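Local coordinates for protein 401aa long hypothetical glucose-1-phosphate thymidylyltransferase (Sulfolobus tokodaii, PDB 2GGQ) that acts as a bifunctional enzyme in the synthesis of UDP-N-acetylglucosamine and UDP-N-acetylgalactosamine, and probably also makes dTDP-glucose from dTTP and glucose 1-phosphate, at residues A[1-6]-A[47-52]; A[93-98]-A[161-166]; A[243-248]-A[263-268]; A[313-318]-A[327-332]. All coordinates share one frame; numbering follows the deposited sequence.

Contact 1. Residues A[1-6]-A[47-52]. With TTP (thymidine-5'-triphosphate), chain E.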
# COMPACT_ATOMS: atom_id res chain seq x y z
N MET A 1 9.11 21.97 13.64
CA MET A 1 7.85 21.18 13.70
C MET A 1 8.33 19.71 13.61
O MET A 1 9.14 19.41 12.75
CB MET A 1 6.98 21.49 12.48
CG MET A 1 5.50 21.93 12.70
SD MET A 1 4.21 20.83 13.40
CE MET A 1 3.11 22.13 13.90
N LYS A 2 7.83 18.83 14.48
CA LYS A 2 8.12 17.40 14.35
C LYS A 2 6.95 16.67 13.68
O LYS A 2 5.79 17.14 13.74
CB LYS A 2 8.39 16.75 15.71
CG LYS A 2 9.63 17.26 16.41
CD LYS A 2 9.55 17.01 17.91
CE LYS A 2 10.46 15.90 18.33
NZ LYS A 2 11.91 16.25 18.29
N ALA A 3 7.25 15.55 13.02
CA ALA A 3 6.23 14.66 12.45
C ALA A 3 6.42 13.26 12.99
O ALA A 3 7.57 12.84 13.24
CB ALA A 3 6.34 14.65 10.92
N PHE A 4 5.31 12.55 13.17
CA PHE A 4 5.34 11.14 13.53
C PHE A 4 4.51 10.31 12.54
O PHE A 4 3.36 10.62 12.30
CB PHE A 4 4.80 10.96 14.93
CG PHE A 4 5.61 11.69 15.98
CD1 PHE A 4 6.63 11.03 16.65
CD2 PHE A 4 5.41 13.06 16.23
CE1 PHE A 4 7.41 11.69 17.61
CE2 PHE A 4 6.21 13.74 17.19
CZ PHE A 4 7.20 13.04 17.89
N ILE A 5 5.13 9.27 11.97
CA ILE A 5 4.41 8.30 11.12
C ILE A 5 4.08 7.10 11.97
O ILE A 5 4.99 6.50 12.57
CB ILE A 5 5.24 7.91 9.86
CG1 ILE A 5 5.69 9.19 9.12
CG2 ILE A 5 4.41 6.95 8.93
CD1 ILE A 5 6.67 8.99 7.93
N LEU A 6 2.79 6.81 12.11
CA LEU A 6 2.34 5.68 12.91
C LEU A 6 2.34 4.47 11.98
O LEU A 6 1.46 4.32 11.12
CB LEU A 6 0.97 5.92 13.52
CG LEU A 6 0.80 7.27 14.22
CD1 LEU A 6 -0.59 7.40 14.79
CD2 LEU A 6 1.86 7.46 15.29
N ARG A 47 11.57 18.17 8.90
CA ARG A 47 12.74 17.31 8.75
C ARG A 47 12.95 16.41 9.94
O ARG A 47 13.63 15.38 9.82
CB ARG A 47 14.03 18.11 8.50
CG ARG A 47 13.93 19.27 7.55
CD ARG A 47 14.18 18.94 6.10
NE ARG A 47 15.26 18.00 5.83
CZ ARG A 47 15.69 17.70 4.60
NH1 ARG A 47 15.16 18.28 3.51
NH2 ARG A 47 16.67 16.82 4.44
N ASP A 48 12.38 16.78 11.07
CA ASP A 48 12.45 15.93 12.26
C ASP A 48 11.27 14.95 12.19
O ASP A 48 10.17 15.23 12.65
CB ASP A 48 12.42 16.79 13.54
CG ASP A 48 12.65 15.98 14.82
OD1 ASP A 48 12.36 14.76 14.88
OD2 ASP A 48 13.06 16.60 15.82
N ILE A 49 11.54 13.80 11.58
CA ILE A 49 10.50 12.81 11.32
C ILE A 49 10.85 11.59 12.16
O ILE A 49 12.02 11.16 12.17
CB ILE A 49 10.45 12.43 9.82
CG1 ILE A 49 10.20 13.67 8.95
CG2 ILE A 49 9.38 11.32 9.57
CD1 ILE A 49 10.58 13.55 7.47
N THR A 50 9.86 11.06 12.84
CA THR A 50 9.99 9.86 13.62
C THR A 50 8.95 8.84 13.10
O THR A 50 7.77 9.16 12.93
CB THR A 50 9.70 10.16 15.12
OG1 THR A 50 10.72 11.03 15.61
CG2 THR A 50 9.70 8.86 16.01
N VAL A 51 9.40 7.62 12.86
CA VAL A 51 8.45 6.55 12.56
C VAL A 51 8.32 5.70 13.77
O VAL A 51 9.32 5.26 14.33
CB VAL A 51 8.93 5.66 11.39
CG1 VAL A 51 7.76 4.79 10.87
CG2 VAL A 51 9.46 6.51 10.28
N ILE A 52 7.08 5.43 14.17
CA ILE A 52 6.81 4.51 15.26
C ILE A 52 6.49 3.11 14.67
O ILE A 52 5.60 2.98 13.82
CB ILE A 52 5.66 5.03 16.08
CG1 ILE A 52 6.09 6.39 16.72
CG2 ILE A 52 5.27 4.01 17.13
CD1 ILE A 52 4.94 7.24 17.17
PA TTP E . -5.30 -0.35 10.48
O1A TTP E . -6.82 -0.50 10.47
O2A TTP E . -4.89 1.02 9.94
O3A TTP E . -4.60 -1.51 9.53
PB TTP E . -3.43 -2.44 10.13
O1B TTP E . -2.23 -2.72 9.28
O2B TTP E . -2.84 -1.80 11.36
O3B TTP E . -4.21 -3.72 10.69
PG TTP E . -4.57 -5.08 9.96
O1G TTP E . -4.17 -5.01 8.49
O2G TTP E . -3.89 -6.24 10.65
O3G TTP E . -6.06 -5.21 10.19
O5' TTP E . -4.77 -0.67 12.00
C5' TTP E . -5.36 -1.76 12.75
C4' TTP E . -4.49 -2.49 13.80
O4' TTP E . -3.13 -2.06 14.00
C3' TTP E . -5.12 -2.24 15.15
O3' TTP E . -4.87 -3.40 15.96
C2' TTP E . -4.37 -1.01 15.70
C1' TTP E . -2.95 -1.32 15.25
N1 TTP E . -1.98 -0.19 15.09
C2 TTP E . -0.90 -0.04 16.03
O2 TTP E . -0.76 -0.78 17.04
N3 TTP E . 0.02 0.92 15.88
C4 TTP E . -0.03 1.75 14.84
O4 TTP E . 0.85 2.62 14.73
C5 TTP E . -1.12 1.63 13.85
C5M TTP E . -1.20 2.57 12.66
C6 TTP E . -2.07 0.63 14.03
O HOH W 1 11.36 19.66 11.43
O HOH W 2 9.75 13.51 15.13
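The Phe-4 ring overlaps Thr-50. Phe-4 CD1 lies 3.5 Å from Thr-50 CB, and the two side chains run alongside each other, pointing the same way. Further along, Leu-6 CD2 packs on Ile-52 CD1 at 3.6 Å. Ala-3, Ile-5, Ile-49 and Val-51 take the other face of the sheet. There Ile-5 CD1 reaches Ile-49 CG2 at 3.9 Å, and helix 33-43 packs over all four. Strands 2-6 and 48-52 are parallel neighbours, and with helix 33-43 between them in sequence they form a beta-alpha-beta crossover of the nucleotidyl transferase core. Four backbone hydrogen bonds join them, from Ala-3 N to Asp-48 O through to Ile-52 N to Ile-5 O. At the N-terminal end of the contact, Lys-2 NZ makes a salt bridge to Asp-48 OD2 at 2.7 Å, meeting it from above the carboxylate plane. Bends at chi3 (106°) and chi4 (72°) bring the ammonium round to the acid. Replacing Lys-2 by an alanine would probably leave the Asp-48 carboxylate without this charged mate. A water bonded to Ala-3 O and Thr-50 OG1 lies over one face of the Phe-4 ring, toward its rim. At the far end, Leu-6 CB comes within 3.5 Å of O4 of the bound TTP. The contact thus runs from a charged, partly exposed end to a buried apolar one, where Leu-6 touches the thymine without a hydrogen bond.

Contact 2. Residues A[93-98]-A[161-166]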
# COMPACT_ATOMS: atom_id res chain seq x y z
N ALA A 93 2.60 18.51 16.84
CA ALA A 93 3.24 17.62 15.87
C ALA A 93 2.26 17.24 14.79
O ALA A 93 1.04 17.22 15.01
CB ALA A 93 3.78 16.37 16.55
N LEU A 94 2.81 17.00 13.60
CA LEU A 94 2.06 16.40 12.50
C LEU A 94 2.09 14.89 12.71
O LEU A 94 3.15 14.31 12.91
CB LEU A 94 2.75 16.72 11.18
CG LEU A 94 2.02 16.49 9.84
CD1 LEU A 94 0.70 17.26 9.74
CD2 LEU A 94 2.96 17.07 8.88
N ILE A 95 0.91 14.26 12.70
CA ILE A 95 0.79 12.81 12.83
C ILE A 95 0.12 12.29 11.58
O ILE A 95 -0.87 12.88 11.09
CB ILE A 95 0.04 12.42 14.12
CG1 ILE A 95 0.89 12.79 15.35
CG2 ILE A 95 -0.23 10.92 14.16
CD1 ILE A 95 0.34 13.91 16.12
N ILE A 96 0.70 11.25 11.02
CA ILE A 96 0.21 10.64 9.77
C ILE A 96 0.26 9.10 9.89
O ILE A 96 1.21 8.53 10.44
CB ILE A 96 1.01 11.15 8.57
CG1 ILE A 96 0.45 10.66 7.23
CG2 ILE A 96 2.45 10.69 8.64
CD1 ILE A 96 0.79 11.62 6.08
N TYR A 97 -0.78 8.43 9.40
CA TYR A 97 -0.81 6.96 9.40
C TYR A 97 0.10 6.41 8.33
O TYR A 97 0.14 6.95 7.23
CB TYR A 97 -2.23 6.43 9.20
CG TYR A 97 -3.18 6.71 10.32
CD1 TYR A 97 -2.73 7.00 11.61
CD2 TYR A 97 -4.56 6.62 10.11
CE1 TYR A 97 -3.62 7.25 12.65
CE2 TYR A 97 -5.47 6.87 11.15
CZ TYR A 97 -4.99 7.18 12.41
OH TYR A 97 -5.86 7.40 13.44
N GLY A 98 0.83 5.35 8.65
CA GLY A 98 1.89 4.84 7.78
C GLY A 98 1.53 4.05 6.52
O GLY A 98 2.42 3.64 5.78
N TYR A 161 -3.14 14.45 10.92
CA TYR A 161 -3.50 15.31 12.05
C TYR A 161 -2.37 16.29 12.32
O TYR A 161 -1.20 15.97 12.10
CB TYR A 161 -3.68 14.52 13.34
CG TYR A 161 -4.50 13.23 13.32
CD1 TYR A 161 -3.88 11.99 13.38
CD2 TYR A 161 -5.89 13.25 13.30
CE1 TYR A 161 -4.62 10.77 13.39
CE2 TYR A 161 -6.65 12.06 13.33
CZ TYR A 161 -6.01 10.83 13.39
OH TYR A 161 -6.76 9.68 13.44
N LYS A 162 -2.74 17.44 12.86
CA LYS A 162 -1.78 18.31 13.52
C LYS A 162 -2.34 18.52 14.91
O LYS A 162 -3.36 19.20 15.08
CB LYS A 162 -1.67 19.62 12.77
CG LYS A 162 -0.40 20.38 13.00
CD LYS A 162 -0.40 21.04 14.36
CE LYS A 162 -1.31 22.27 14.38
NZ LYS A 162 -1.17 22.96 15.73
N LEU A 163 -1.73 17.87 15.88
CA LEU A 163 -2.24 17.91 17.24
C LEU A 163 -1.25 18.54 18.19
O LEU A 163 -0.04 18.41 18.03
CB LEU A 163 -2.56 16.50 17.76
CG LEU A 163 -3.47 15.62 16.89
CD1 LEU A 163 -3.74 14.32 17.62
CD2 LEU A 163 -4.80 16.30 16.45
N ASN A 164 -1.80 19.20 19.19
CA ASN A 164 -1.05 19.83 20.26
C ASN A 164 -0.81 18.79 21.35
O ASN A 164 -1.49 17.75 21.39
CB ASN A 164 -1.88 21.02 20.76
CG ASN A 164 -2.11 22.06 19.66
OD1 ASN A 164 -1.33 22.11 18.70
ND2 ASN A 164 -3.19 22.85 19.77
N SER A 165 0.17 19.05 22.23
CA SER A 165 0.47 18.16 23.35
C SER A 165 -0.73 17.95 24.29
O SER A 165 -0.71 17.04 25.12
CB SER A 165 1.73 18.62 24.13
OG SER A 165 1.57 19.94 24.60
N ASP A 166 -1.79 18.74 24.12
CA ASP A 166 -3.04 18.47 24.84
C ASP A 166 -3.40 16.97 24.92
O ASP A 166 -4.22 16.58 25.74
CB ASP A 166 -4.15 19.47 24.55
CG ASP A 166 -3.75 20.87 24.99
OD1 ASP A 166 -3.08 21.02 26.04
OD2 ASP A 166 -4.08 21.82 24.26
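Backbone hydrogen bonds hold Ala-93 to Leu-163 and Ile-95 to Tyr-161, two hydrogen-bonded pairs of an antiparallel ladder. Each pair is bonded both ways; Tyr-161 N to Ile-95 O is 2.8 Å and nearly straight. Leu-94 and Lys-162 form the non-hydrogen-bonded pair between them. Strand 155-163 is the reversed strand of the mixed nucleotidyl transferase sheet, and here it pairs with 93-97.

The aromatic contact is Tyr-97 with Tyr-161. It is an offset edge-to-face pair, with the edge of Tyr-161 toward the face of Tyr-97 and the planes 78° apart. The two hydroxyls share a very short hydrogen bond, OH of Tyr-97 to OH of Tyr-161 at 2.5 Å. Either may be the donor. Tyr-97 OH lies in the plane of the Tyr-161 ring, at its edge.

Apolar contacts line the same face. Ile-95 CG2 touches Tyr-161 CD1 at 3.9 Å, also at the ring edge. Ile-95 CD1 reaches Leu-163 CB at 4.2 Å.

The ammonium of Lys-162 has its partners elsewhere. Its chain bends at chi2 (-75°) and chi3, and NZ bonds Asn-164 OD1 at 3.1 Å and forms a salt bridge with Glu-92.

Tyr-161 OH is also bonded to Asn-157. Tyr-97 and Asn-157 are both expected to bind N-acetylglucosamine 1-phosphate, so Tyr-161 is probably a second-shell residue that positions both.

Contact 3. Residues A[243-248]-A[263-268]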
# COMPACT_ATOMS: atom_id res chain seq x y z
N GLY A 243 1.49 4.44 -26.53
CA GLY A 243 1.04 5.08 -25.31
C GLY A 243 2.21 5.44 -24.41
O GLY A 243 3.35 5.49 -24.86
N LYS A 244 1.91 5.64 -23.14
CA LYS A 244 2.90 6.13 -22.18
C LYS A 244 3.71 4.95 -21.64
O LYS A 244 3.15 3.99 -21.08
CB LYS A 244 2.20 6.87 -21.05
CG LYS A 244 3.05 7.11 -19.81
CD LYS A 244 2.16 7.44 -18.61
CE LYS A 244 1.97 8.92 -18.41
NZ LYS A 244 1.54 9.21 -17.00
N VAL A 245 5.02 5.03 -21.82
CA VAL A 245 5.89 4.00 -21.31
C VAL A 245 7.07 4.66 -20.65
O VAL A 245 7.74 5.51 -21.24
CB VAL A 245 6.38 3.02 -22.41
CG1 VAL A 245 7.20 1.89 -21.78
CG2 VAL A 245 5.17 2.41 -23.19
N ILE A 246 7.33 4.24 -19.41
CA ILE A 246 8.50 4.65 -18.67
C ILE A 246 9.48 3.50 -18.69
O ILE A 246 9.22 2.43 -18.11
CB ILE A 246 8.18 5.04 -17.21
CG1 ILE A 246 7.26 6.27 -17.18
CG2 ILE A 246 9.47 5.35 -16.43
CD1 ILE A 246 5.80 5.96 -17.40
N ILE A 247 10.60 3.72 -19.34
CA ILE A 247 11.69 2.76 -19.34
C ILE A 247 12.80 3.38 -18.50
O ILE A 247 13.36 4.41 -18.88
CB ILE A 247 12.14 2.42 -20.78
CG1 ILE A 247 10.92 1.96 -21.59
CG2 ILE A 247 13.27 1.38 -20.78
CD1 ILE A 247 11.17 1.79 -23.09
N GLU A 248 13.10 2.77 -17.35
CA GLU A 248 14.13 3.30 -16.45
C GLU A 248 15.55 2.85 -16.83
O GLU A 248 15.73 2.01 -17.72
CB GLU A 248 13.82 2.95 -15.00
CG GLU A 248 12.49 3.48 -14.52
CD GLU A 248 12.59 4.92 -14.02
OE1 GLU A 248 13.41 5.71 -14.58
OE2 GLU A 248 11.87 5.26 -13.05
N VAL A 263 2.67 1.78 -19.04
CA VAL A 263 3.51 0.70 -18.55
C VAL A 263 4.75 1.30 -17.91
O VAL A 263 5.35 2.22 -18.45
CB VAL A 263 3.87 -0.28 -19.72
CG1 VAL A 263 5.06 -1.18 -19.37
CG2 VAL A 263 2.64 -1.11 -20.14
N TYR A 264 5.11 0.77 -16.75
CA TYR A 264 6.30 1.17 -16.00
C TYR A 264 7.31 0.04 -15.99
O TYR A 264 7.01 -1.09 -15.53
CB TYR A 264 5.94 1.57 -14.55
CG TYR A 264 7.13 2.10 -13.77
CD1 TYR A 264 7.45 3.48 -13.80
CD2 TYR A 264 7.95 1.24 -13.03
CE1 TYR A 264 8.54 3.97 -13.12
CE2 TYR A 264 9.05 1.73 -12.33
CZ TYR A 264 9.34 3.10 -12.38
OH TYR A 264 10.44 3.56 -11.72
N ILE A 265 8.51 0.33 -16.50
CA ILE A 265 9.57 -0.66 -16.58
C ILE A 265 10.75 -0.20 -15.72
O ILE A 265 11.54 0.69 -16.10
CB ILE A 265 9.97 -0.97 -18.02
CG1 ILE A 265 8.74 -1.37 -18.85
CG2 ILE A 265 11.10 -2.01 -18.05
CD1 ILE A 265 8.96 -1.55 -20.33
N GLY A 266 10.83 -0.79 -14.54
CA GLY A 266 11.81 -0.39 -13.52
C GLY A 266 13.25 -0.62 -13.92
O GLY A 266 13.54 -1.44 -14.82
N LYS A 267 14.17 0.06 -13.24
CA LYS A 267 15.59 -0.02 -13.63
C LYS A 267 16.18 -1.43 -13.58
O LYS A 267 15.88 -2.22 -12.67
CB LYS A 267 16.49 0.94 -12.83
CG LYS A 267 16.30 0.93 -11.34
CD LYS A 267 16.99 2.15 -10.64
CE LYS A 267 16.27 3.47 -10.90
NZ LYS A 267 17.03 4.45 -11.77
N GLY A 268 17.05 -1.73 -14.53
CA GLY A 268 17.70 -3.04 -14.55
C GLY A 268 16.81 -4.19 -15.04
O GLY A 268 17.22 -5.36 -15.02
O HOH W 3 16.02 5.34 -14.21
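This is a parallel strand pair on one flat face of the C-terminal domain. Strands 245-247 and 263-265 run side by side with their axes 4.9 Å apart and 1° from parallel. Four backbone hydrogen bonds join them. Val-263 N bonds Lys-244 O, Ile-246 N bonds Val-263 O, Ile-265 N bonds Ile-246 O, and Glu-248 N bonds Ile-265 O. Val-245, Ile-247, Val-263 and Ile-265 share one face, and Ile-265 CD1 meets Val-245 CG1 at 4.1 Å. Strands 252-253 and 258-260 pack against this face, so it looks into the domain. Paired residues are 18 apart in sequence. That is one full coil of the left-handed parallel beta-helix built by hexapeptide repeats, and the pair joins two successive coils. Ile-246 and Tyr-264 lie on the outer face. Ile-246 CG2 presses on Tyr-264 CE1 at 3.7 Å. With CG anti to the backbone nitrogen (chi1 -175°), the Tyr-264 side chain leans across Ile-246, which brings its hydroxyl OH to Glu-248 OE2 at 2.6 Å, a weak hydrogen bond. The carboxylate stands almost square to the ring, the planes 87° apart. A phenylalanine in place of Tyr-264 would probably leave Glu-248 OE2 without this hydroxyl partner and its carboxylate freer to turn. Tyr-264 also touches Leu-29 and Ser-30, loop residues of the nucleotidyl transferase part. Glu-248 CB lies 4.0 Å from Lys-267 CB. Beyond it, a water donates to Glu-248 OE1 at 2.7 Å and accepts from Lys-267 NZ at 2.8 Å.

Contact 4. Residues A[313-318]-A[327-332]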
# COMPACT_ATOMS: atom_id res chain seq x y z
N GLY A 313 -2.19 -11.46 -14.97
CA GLY A 313 -3.17 -10.34 -15.07
C GLY A 313 -3.81 -10.03 -13.72
O GLY A 313 -4.10 -10.95 -12.92
N ASP A 314 -4.00 -8.73 -13.46
CA ASP A 314 -4.74 -8.24 -12.29
C ASP A 314 -4.20 -8.79 -10.94
O ASP A 314 -4.97 -9.15 -10.04
CB ASP A 314 -6.21 -8.56 -12.44
CG ASP A 314 -6.81 -7.90 -13.66
OD1 ASP A 314 -7.01 -6.67 -13.59
OD2 ASP A 314 -7.04 -8.61 -14.67
N SER A 315 -2.88 -8.86 -10.83
CA SER A 315 -2.18 -9.56 -9.73
C SER A 315 -1.18 -8.68 -9.02
O SER A 315 -0.74 -7.68 -9.58
CB SER A 315 -1.40 -10.76 -10.32
OG SER A 315 -2.32 -11.71 -10.85
N VAL A 316 -0.77 -9.06 -7.82
CA VAL A 316 0.40 -8.47 -7.20
C VAL A 316 1.40 -9.56 -6.88
O VAL A 316 1.05 -10.50 -6.18
CB VAL A 316 0.01 -7.78 -5.88
CG1 VAL A 316 1.22 -7.24 -5.15
CG2 VAL A 316 -1.06 -6.69 -6.17
N ILE A 317 2.63 -9.41 -7.38
CA ILE A 317 3.66 -10.42 -7.15
C ILE A 317 4.78 -9.70 -6.40
O ILE A 317 5.32 -8.73 -6.91
CB ILE A 317 4.15 -11.03 -8.50
CG1 ILE A 317 2.99 -11.75 -9.26
CG2 ILE A 317 5.33 -11.99 -8.29
CD1 ILE A 317 3.46 -12.27 -10.67
N ALA A 318 5.09 -10.16 -5.20
CA ALA A 318 6.09 -9.54 -4.33
C ALA A 318 7.51 -9.80 -4.83
O ALA A 318 7.71 -10.09 -6.01
CB ALA A 318 5.90 -9.99 -2.88
N THR A 327 3.57 -21.20 -15.81
CA THR A 327 2.77 -20.83 -14.66
C THR A 327 1.69 -19.81 -15.14
O THR A 327 2.02 -18.78 -15.77
CB THR A 327 3.64 -20.25 -13.51
OG1 THR A 327 4.57 -21.25 -13.04
CG2 THR A 327 2.75 -19.84 -12.36
N LEU A 328 0.43 -20.11 -14.86
CA LEU A 328 -0.67 -19.23 -15.24
C LEU A 328 -1.51 -18.78 -14.07
O LEU A 328 -1.85 -19.60 -13.20
CB LEU A 328 -1.59 -19.90 -16.31
CG LEU A 328 -0.87 -20.46 -17.55
CD1 LEU A 328 -1.87 -21.34 -18.34
CD2 LEU A 328 -0.21 -19.33 -18.51
N ILE A 329 -1.90 -17.49 -14.08
CA ILE A 329 -2.83 -16.95 -13.10
C ILE A 329 -4.23 -16.70 -13.74
O ILE A 329 -4.31 -16.06 -14.77
CB ILE A 329 -2.30 -15.66 -12.48
CG1 ILE A 329 -1.05 -15.93 -11.59
CG2 ILE A 329 -3.41 -14.93 -11.69
CD1 ILE A 329 -0.22 -14.68 -11.28
N ALA A 330 -5.29 -17.27 -13.14
CA ALA A 330 -6.65 -17.00 -13.58
C ALA A 330 -7.09 -15.68 -12.95
O ALA A 330 -6.79 -15.44 -11.76
CB ALA A 330 -7.55 -18.09 -13.14
N ASN A 331 -7.75 -14.82 -13.73
CA ASN A 331 -8.27 -13.54 -13.19
C ASN A 331 -9.80 -13.43 -13.33
O ASN A 331 -10.40 -12.40 -13.01
CB ASN A 331 -7.55 -12.33 -13.77
CG ASN A 331 -7.58 -12.29 -15.28
OD1 ASN A 331 -7.91 -13.28 -15.93
ND2 ASN A 331 -7.25 -11.15 -15.84
N LEU A 332 -10.43 -14.50 -13.78
CA LEU A 332 -11.88 -14.51 -13.93
C LEU A 332 -12.40 -15.88 -13.50
O LEU A 332 -11.88 -16.91 -13.94
CB LEU A 332 -12.24 -14.19 -15.39
CG LEU A 332 -13.74 -14.12 -15.72
CD1 LEU A 332 -14.30 -12.76 -15.32
CD2 LEU A 332 -13.92 -14.32 -17.21
O HOH W 4 -4.29 -13.35 -14.69
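The backbones of 313-318 and 327-332 do not pair as strands; their nearest CA atoms, of Gly-313 and Asn-331, are 6.3 Å apart. A water links them instead, donating to Gly-313 O at 3.0 Å and to Ile-329 O at 2.7 Å. The direct bond is between side chains. Asn-331 ND2 donates to Asp-314 OD2 at 2.8 Å, with an angle of 156° at the hydrogen. It uses the anti lone pair of OD2, and the acceptor lies close to the amide plane. The Asn-331 CG sits between its own backbone nitrogen and carbonyl carbon (chi1 55°), which turns the amide toward Asp-314. Carboxylate and amide planes are 33° apart. Asp-314 has two further partners: OD2 forms a salt bridge with Lys-296, and OD1 one with Arg-352.

Ile-329 packs on the other side chains of 313-318. Its CG2 touches Ser-315 OG at 3.5 Å, and its CD1 faces Ile-317 CD1 at 4.4 Å, a loose apolar contact. Ser-315 OG folds back to Gly-313 O at 2.8 Å, coming from above the carbonyl plane, and is also bonded to Ala-357 N. Val-312 and Phe-323 pack on both Ile-317 and Ile-329.

The contact lies at a corner of the left-handed beta-helix, where the chain turns from strand 310-313 into strand 316-317. Strand 328-329 appears to lie one coil on from strand 310-313, against which it packs through Ile-329 and Val-312. The buried Asp-314 carboxylate is held by two positive charges and an amide, which probably keeps it ionised and fixes its rotation.

From the N terminus, contact 1 closes the first loop, through helix 33-43. Contact 2 follows, and its longer loop brings residues 161-166 back to 93-98. The two touch, because strands 2-7 and 93-97 are neighbours in one mixed sheet; Phe-4 N probably bonds Leu-94 O. Together they tie strands 48-53, 2-7 and 93-97 to the reversed strand 155-163. Contact 3 then closes one coil of the beta-helix. Contact 4 closes a shorter loop, less than one coil, its centre about 20 Å from that of contact 3. Strands 245-247, 263-265 and 316-317 belong to one parallel sheet. All four come in series: none nests or crosses. Contacts 1 and 4 lie on opposite sides of the chain's centre.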